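Local coordinates for carboxynorspermidine decarboxylase (Campylobacter jejuni subsp. jejuni 81116, PDB 3N29), which probably decarboxylates carboxynorspermidine to norspermidine with the help of pyridoxal phosphate, at residues 305-319 with 370-384. Numbering follows the deposited sequence.
Sequences HMPDTIIMPYTSEVL and IVFLDQIHYTIVKNT. With NSD (N-(3-aminopropyl)propane-1,3-diamine), chain D; PLP (pyridoxal-5'-phosphate), chain C; GOL (glycerol), chain E.
Met306 and Phe372 form the tightly packed part of this contact. The Met306 methyl CE sits over one face of the Phe372 ring, 3.6 Å from its centroid and 8° off the normal. Ile370 CG2 covers the opposite face, towards the rim. The bend at chi3 (-85°) turns CE onto the ring, and SD lies oblique to it, a Met-aromatic contact. Val318 CG2 runs beside Phe372 and meets CD1 at 3.5 Å. The backbones join at one bridge, Val318 with Phe372. Leu319 N donates to Val371 O (2.9 Å). Glu317 O is gripped by two donors, Leu373 N and Ser316 OG, which reach it from opposite faces.

The looser side holds Glu317 and Leu319, both exposed to solvent. Waters link the backbones at both ends of the bridge.

At the ligand end, Lys382 NZ meets Asp308 OD1 on the syn side at 2.8 Å. Lys382 also pairs with Glu303 of the second subunit. Asp308 OD2 accepts from norspermidine N3 (2.6 Å) and from a glycerol probably left by the crystallisation liquor. Tyr378 OH donates to the cofactor phosphate O1P. Asp308 thus holds the norspermidine amine farthest from the cofactor, consistent with recognition of a cationic terminal amine in the related substrate.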
loop_
_atom_site.group_PDB
_atom_site.type_symbol
_atom_site.label_atom_id
_atom_site.label_comp_id
_atom_site.label_asym_id
_atom_site.label_seq_id
_atom_site.Cartn_x
_atom_site.Cartn_y
_atom_site.Cartn_z
ATOM N N HIS A 305 2.432 5.050 -5.067
ATOM C CA HIS A 305 3.339 6.144 -4.612
ATOM C C HIS A 305 2.681 7.230 -3.762
ATOM O O HIS A 305 3.368 7.927 -3.022
ATOM C CB HIS A 305 4.051 6.785 -5.839
ATOM C CG HIS A 305 4.831 5.816 -6.688
ATOM N ND1 HIS A 305 5.159 6.078 -7.986
ATOM C CD2 HIS A 305 5.270 4.559 -6.447
ATOM C CE1 HIS A 305 5.797 5.041 -8.518
ATOM N NE2 HIS A 305 5.890 4.106 -7.592
ATOM N N MET A 306 1.325 7.373 -3.834
ATOM C CA MET A 306 0.605 8.279 -2.970
ATOM C C MET A 306 -0.603 7.498 -2.441
ATOM O O MET A 306 -1.738 7.918 -2.668
ATOM C CB MET A 306 0.157 9.589 -3.704
ATOM C CG MET A 306 1.348 10.542 -4.246
ATOM S SD MET A 306 0.770 11.961 -5.235
ATOM C CE MET A 306 0.628 11.250 -6.858
ATOM N N PRO A 307 -0.397 6.361 -1.824
ATOM C CA PRO A 307 -1.477 5.461 -1.440
ATOM C C PRO A 307 -2.607 6.112 -0.645
ATOM O O PRO A 307 -3.712 5.754 -0.842
ATOM C CB PRO A 307 -0.775 4.405 -0.617
ATOM C CG PRO A 307 0.546 4.856 -0.426
ATOM C CD PRO A 307 0.887 5.919 -1.299
ATOM N N ASP A 308 -2.304 7.040 0.226
ATOM C CA ASP A 308 -3.339 7.690 0.983
ATOM C C ASP A 308 -4.335 8.476 0.129
ATOM O O ASP A 308 -5.434 8.634 0.530
ATOM C CB ASP A 308 -2.806 8.528 2.131
ATOM C CG ASP A 308 -2.244 7.686 3.274
ATOM O OD1 ASP A 308 -2.479 6.480 3.363
ATOM O OD2 ASP A 308 -1.548 8.240 4.074
ATOM N N THR A 309 -3.946 8.903 -1.062
ATOM C CA THR A 309 -4.874 9.561 -1.934
ATOM C C THR A 309 -6.042 8.618 -2.297
ATOM O O THR A 309 -7.129 9.073 -2.471
ATOM C CB THR A 309 -4.209 10.144 -3.185
ATOM O OG1 THR A 309 -3.627 9.125 -3.970
ATOM C CG2 THR A 309 -3.163 11.165 -2.784
ATOM N N ILE A 310 -5.740 7.330 -2.424
ATOM C CA ILE A 310 -6.742 6.294 -2.763
ATOM C C ILE A 310 -7.454 5.828 -1.498
ATOM O O ILE A 310 -8.689 5.692 -1.508
ATOM C CB ILE A 310 -6.075 5.048 -3.398
ATOM C CG1 ILE A 310 -5.337 5.503 -4.665
ATOM C CG2 ILE A 310 -7.168 3.953 -3.730
ATOM C CD1 ILE A 310 -6.228 6.179 -5.638
ATOM N N ILE A 311 -6.695 5.620 -0.415
ATOM C CA ILE A 311 -7.249 5.054 0.825
ATOM C C ILE A 311 -8.215 5.980 1.541
ATOM O O ILE A 311 -9.306 5.548 1.948
ATOM C CB ILE A 311 -6.110 4.554 1.763
ATOM C CG1 ILE A 311 -5.410 3.340 1.091
ATOM C CG2 ILE A 311 -6.595 4.150 3.217
ATOM C CD1 ILE A 311 -4.044 2.991 1.728
ATOM N N MET A 312 -7.871 7.259 1.653
ATOM C CA MET A 312 -8.638 8.190 2.507
ATOM C C MET A 312 -10.066 8.407 1.977
ATOM O O MET A 312 -11.004 8.208 2.720
ATOM C CB MET A 312 -7.919 9.534 2.723
ATOM C CG MET A 312 -6.755 9.469 3.693
ATOM S SD MET A 312 -5.905 11.059 3.964
ATOM C CE MET A 312 -7.303 12.188 4.134
ATOM N N PRO A 313 -10.237 8.816 0.696
ATOM C CA PRO A 313 -9.374 9.258 -0.385
ATOM C C PRO A 313 -9.163 10.795 -0.234
ATOM O O PRO A 313 -9.821 11.413 0.583
ATOM C CB PRO A 313 -10.193 8.910 -1.673
ATOM C CG PRO A 313 -11.698 8.968 -1.200
ATOM C CD PRO A 313 -11.676 8.791 0.326
ATOM N N TYR A 314 -8.182 11.386 -0.928
ATOM C CA TYR A 314 -8.079 12.850 -0.977
ATOM C C TYR A 314 -7.354 13.154 -2.261
ATOM O O TYR A 314 -6.811 12.245 -2.902
ATOM C CB TYR A 314 -7.376 13.439 0.291
ATOM C CG TYR A 314 -5.833 13.381 0.224
ATOM C CD1 TYR A 314 -5.120 14.456 -0.272
ATOM C CD2 TYR A 314 -5.111 12.245 0.656
ATOM C CE1 TYR A 314 -3.679 14.476 -0.296
ATOM C CE2 TYR A 314 -3.684 12.217 0.583
ATOM C CZ TYR A 314 -2.981 13.362 0.073
ATOM O OH TYR A 314 -1.596 13.403 -0.054
ATOM N N THR A 315 -7.304 14.414 -2.631
ATOM C CA THR A 315 -6.689 14.792 -3.896
ATOM C C THR A 315 -5.482 15.656 -3.624
ATOM O O THR A 315 -5.593 16.670 -2.967
ATOM C CB THR A 315 -7.735 15.540 -4.828
ATOM O OG1 THR A 315 -8.882 14.714 -5.003
ATOM C CG2 THR A 315 -7.130 15.970 -6.159
ATOM N N SER A 316 -4.328 15.278 -4.176
ATOM C CA SER A 316 -3.142 16.105 -4.030
ATOM C C SER A 316 -3.227 17.392 -4.798
ATOM O O SER A 316 -3.725 17.426 -5.927
ATOM C CB SER A 316 -1.913 15.323 -4.471
ATOM O OG SER A 316 -0.705 16.063 -4.254
ATOM N N GLU A 317 -2.657 18.441 -4.205
ATOM C CA GLU A 317 -2.442 19.661 -4.927
ATOM C C GLU A 317 -1.237 19.437 -5.837
ATOM O O GLU A 317 -0.368 18.533 -5.581
ATOM C CB GLU A 317 -2.203 20.845 -3.972
ATOM C CG GLU A 317 -3.382 21.174 -3.036
ATOM C CD GLU A 317 -4.564 21.912 -3.686
ATOM O OE1 GLU A 317 -4.465 22.326 -4.910
ATOM O OE2 GLU A 317 -5.603 22.079 -2.957
ATOM N N VAL A 318 -1.216 20.186 -6.928
ATOM C CA VAL A 318 -0.138 20.164 -7.901
ATOM C C VAL A 318 0.377 21.562 -8.116
ATOM O O VAL A 318 -0.443 22.534 -8.214
ATOM C CB VAL A 318 -0.622 19.558 -9.234
ATOM C CG1 VAL A 318 0.361 19.818 -10.396
ATOM C CG2 VAL A 318 -0.899 18.048 -9.032
ATOM N N LEU A 319 1.698 21.695 -8.114
ATOM C CA LEU A 319 2.325 23.021 -8.267
ATOM C C LEU A 319 1.878 23.667 -9.593
ATOM O O LEU A 319 1.875 22.996 -10.618
ATOM C CB LEU A 319 3.815 22.885 -8.261
ATOM C CG LEU A 319 4.671 24.128 -8.441
ATOM C CD1 LEU A 319 4.633 25.105 -7.217
ATOM C CD2 LEU A 319 6.128 23.679 -8.757
ATOM N N ILE A 370 5.562 17.277 -13.454
ATOM C CA ILE A 370 4.370 17.500 -12.590
ATOM C C ILE A 370 4.809 17.322 -11.136
ATOM O O ILE A 370 5.460 16.294 -10.758
ATOM C CB ILE A 370 3.305 16.524 -12.874
ATOM C CG1 ILE A 370 2.939 16.548 -14.379
ATOM C CG2 ILE A 370 2.143 16.684 -11.902
ATOM C CD1 ILE A 370 2.117 17.850 -14.748
ATOM N N VAL A 371 4.562 18.342 -10.327
ATOM C CA VAL A 371 5.040 18.381 -8.948
ATOM C C VAL A 371 3.821 18.234 -8.014
ATOM O O VAL A 371 2.966 19.152 -7.883
ATOM C CB VAL A 371 5.828 19.692 -8.680
ATOM C CG1 VAL A 371 6.322 19.789 -7.203
ATOM C CG2 VAL A 371 6.974 19.804 -9.690
ATOM N N PHE A 372 3.689 17.068 -7.413
ATOM C CA PHE A 372 2.649 16.788 -6.420
ATOM C C PHE A 372 3.130 17.322 -5.050
ATOM O O PHE A 372 4.178 16.892 -4.479
ATOM C CB PHE A 372 2.332 15.289 -6.350
ATOM C CG PHE A 372 1.661 14.761 -7.583
ATOM C CD1 PHE A 372 0.336 15.017 -7.808
ATOM C CD2 PHE A 372 2.377 14.091 -8.521
ATOM C CE1 PHE A 372 -0.279 14.529 -9.022
ATOM C CE2 PHE A 372 1.815 13.650 -9.728
ATOM C CZ PHE A 372 0.476 13.864 -9.953
ATOM N N LEU A 373 2.326 18.222 -4.512
ATOM C CA LEU A 373 2.735 19.004 -3.316
ATOM C C LEU A 373 2.546 18.194 -2.027
ATOM O O LEU A 373 1.520 17.491 -1.871
ATOM C CB LEU A 373 1.920 20.320 -3.242
ATOM C CG LEU A 373 2.189 21.281 -4.409
ATOM C CD1 LEU A 373 1.285 22.571 -4.234
ATOM C CD2 LEU A 373 3.670 21.706 -4.484
ATOM N N ASP A 374 3.499 18.321 -1.097
ATOM C CA ASP A 374 3.356 17.805 0.274
ATOM C C ASP A 374 3.224 16.325 0.313
ATOM O O ASP A 374 2.205 15.762 0.781
ATOM C CB ASP A 374 2.187 18.466 0.998
ATOM C CG ASP A 374 2.164 18.145 2.481
ATOM O OD1 ASP A 374 3.270 17.855 3.045
ATOM O OD2 ASP A 374 1.042 18.247 3.088
ATOM N N GLN A 375 4.252 15.661 -0.180
ATOM C CA GLN A 375 4.258 14.235 -0.331
ATOM C C GLN A 375 5.400 13.492 0.383
ATOM O O GLN A 375 5.804 12.412 -0.070
ATOM C CB GLN A 375 4.220 13.871 -1.815
ATOM C CG GLN A 375 2.931 14.321 -2.563
ATOM C CD GLN A 375 1.707 13.686 -2.065
ATOM O OE1 GLN A 375 0.620 14.295 -2.051
ATOM N NE2 GLN A 375 1.855 12.531 -1.541
ATOM N N ILE A 376 5.883 14.015 1.482
ATOM C CA ILE A 376 6.926 13.331 2.219
ATOM C C ILE A 376 6.385 12.551 3.410
ATOM O O ILE A 376 6.996 11.572 3.789
ATOM C CB ILE A 376 8.123 14.268 2.674
ATOM C CG1 ILE A 376 8.595 15.104 1.497
ATOM C CG2 ILE A 376 9.254 13.396 3.227
ATOM C CD1 ILE A 376 9.249 14.322 0.314
ATOM N N HIS A 377 5.252 12.964 3.996
ATOM C CA HIS A 377 4.708 12.274 5.217
ATOM C C HIS A 377 3.597 11.326 4.792
ATOM O O HIS A 377 2.891 11.634 3.829
ATOM C CB HIS A 377 4.221 13.313 6.229
ATOM C CG HIS A 377 3.045 14.135 5.766
ATOM N ND1 HIS A 377 3.166 15.338 5.115
ATOM C CD2 HIS A 377 1.710 13.927 5.917
ATOM C CE1 HIS A 377 1.960 15.835 4.875
ATOM N NE2 HIS A 377 1.062 14.967 5.314
ATOM N N TYR A 378 3.555 10.113 5.365
ATOM C CA TYR A 378 2.512 9.081 5.072
ATOM C C TYR A 378 2.482 8.762 3.589
ATOM O O TYR A 378 1.410 8.566 2.985
ATOM C CB TYR A 378 1.121 9.535 5.612
ATOM C CG TYR A 378 1.112 9.555 7.130
ATOM C CD1 TYR A 378 0.902 8.372 7.858
ATOM C CD2 TYR A 378 1.334 10.711 7.843
ATOM C CE1 TYR A 378 0.882 8.337 9.174
ATOM C CE2 TYR A 378 1.369 10.702 9.232
ATOM C CZ TYR A 378 1.145 9.496 9.894
ATOM O OH TYR A 378 1.128 9.469 11.230
ATOM N N THR A 379 3.677 8.741 2.978
ATOM C CA THR A 379 3.788 8.379 1.577
ATOM C C THR A 379 4.836 7.274 1.434
ATOM O O THR A 379 4.538 6.080 1.295
ATOM C CB THR A 379 4.229 9.586 0.681
ATOM O OG1 THR A 379 5.321 10.318 1.341
ATOM C CG2 THR A 379 3.012 10.500 0.420
ATOM N N ILE A 380 6.083 7.709 1.461
ATOM C CA ILE A 380 7.254 6.821 1.360
ATOM C C ILE A 380 7.127 5.622 2.286
ATOM O O ILE A 380 7.325 4.468 1.863
ATOM C CB ILE A 380 8.552 7.587 1.656
ATOM C CG1 ILE A 380 8.717 8.760 0.668
ATOM C CG2 ILE A 380 9.771 6.661 1.571
ATOM C CD1 ILE A 380 9.656 9.858 1.202
ATOM N N VAL A 381 6.767 5.896 3.541
ATOM C CA VAL A 381 6.648 4.853 4.573
ATOM C C VAL A 381 5.623 3.783 4.239
ATOM O O VAL A 381 5.626 2.737 4.907
ATOM C CB VAL A 381 6.269 5.477 5.956
ATOM C CG1 VAL A 381 7.456 6.406 6.461
ATOM C CG2 VAL A 381 4.928 6.273 5.902
ATOM N N LYS A 382 4.763 4.017 3.266
ATOM C CA LYS A 382 3.736 3.055 2.984
ATOM C C LYS A 382 3.556 2.819 1.510
ATOM O O LYS A 382 2.463 2.391 1.053
ATOM C CB LYS A 382 2.416 3.431 3.644
ATOM C CG LYS A 382 1.776 4.697 3.139
ATOM C CD LYS A 382 0.765 5.212 4.275
ATOM C CE LYS A 382 -0.258 4.214 4.865
ATOM N NZ LYS A 382 -1.437 3.905 3.983
ATOM N N ASN A 383 4.597 3.093 0.744
ATOM C CA ASN A 383 4.537 2.873 -0.689
ATOM C C ASN A 383 4.879 1.446 -1.113
ATOM O O ASN A 383 5.276 0.585 -0.283
ATOM C CB ASN A 383 5.239 3.944 -1.487
ATOM C CG ASN A 383 6.782 3.878 -1.436
ATOM O OD1 ASN A 383 7.355 2.923 -0.942
ATOM N ND2 ASN A 383 7.441 4.949 -1.969
ATOM N N THR A 384 4.671 1.170 -2.393
ATOM C CA THR A 384 4.748 -0.209 -2.858
ATOM C C THR A 384 5.386 -0.303 -4.241
ATOM O O THR A 384 5.503 0.701 -4.909
ATOM C CB THR A 384 3.278 -0.874 -2.926
ATOM O OG1 THR A 384 2.589 -0.475 -4.107
ATOM C CG2 THR A 384 2.345 -0.388 -1.647
HETATM C C1 NSD D . -1.664 10.837 10.666
HETATM N N1 NSD D . -1.793 12.264 10.729
HETATM C C2 NSD D . -2.911 10.119 11.054
HETATM N N2 NSD D . -2.517 7.801 10.630
HETATM C C3 NSD D . -2.672 8.718 11.492
HETATM N N3 NSD D . -1.501 7.181 6.413
HETATM C C4 NSD D . -2.561 7.933 9.371
HETATM C C5 NSD D . -2.320 6.675 8.583
HETATM C C6 NSD D . -2.689 6.852 7.131
HETATM N N1 PLP C . 1.996 8.364 18.536
HETATM C C2 PLP C . 1.236 7.261 18.264
HETATM C C2A PLP C . 1.023 6.213 19.327
HETATM C C3 PLP C . 0.703 7.115 16.946
HETATM O O3 PLP C . -0.064 5.990 16.637
HETATM C C4 PLP C . 0.943 8.091 15.960
HETATM C C4A PLP C . 0.400 7.892 14.552
HETATM C C5 PLP C . 1.681 9.239 16.289
HETATM C C6 PLP C . 2.197 9.338 17.598
HETATM C C5A PLP C . 1.960 10.326 15.277
HETATM O O4P PLP C . 0.777 10.814 14.696
HETATM P P PLP C . 0.776 12.017 13.678
HETATM O O1P PLP C . 1.743 11.645 12.570
HETATM O O2P PLP C . 1.289 13.270 14.430
HETATM O O3P PLP C . -0.603 12.263 13.262
HETATM C C1 GOL E . -1.327 12.092 3.708
HETATM O O1 GOL E . -1.805 10.872 4.196
HETATM C C2 GOL E . 0.071 11.850 3.218
HETATM O O2 GOL E . -0.193 10.541 2.560
HETATM C C3 GOL E . 0.517 12.635 2.020
HETATM O O3 GOL E . 1.408 13.597 2.419
HETATM O O HOH W 1 7.025 1.535 -7.094
HETATM O O HOH W 2 0.124 8.512 0.549
HETATM O O HOH W 3 -1.178 18.328 -1.820
HETATM O O HOH W 4 3.479 20.859 -11.627
#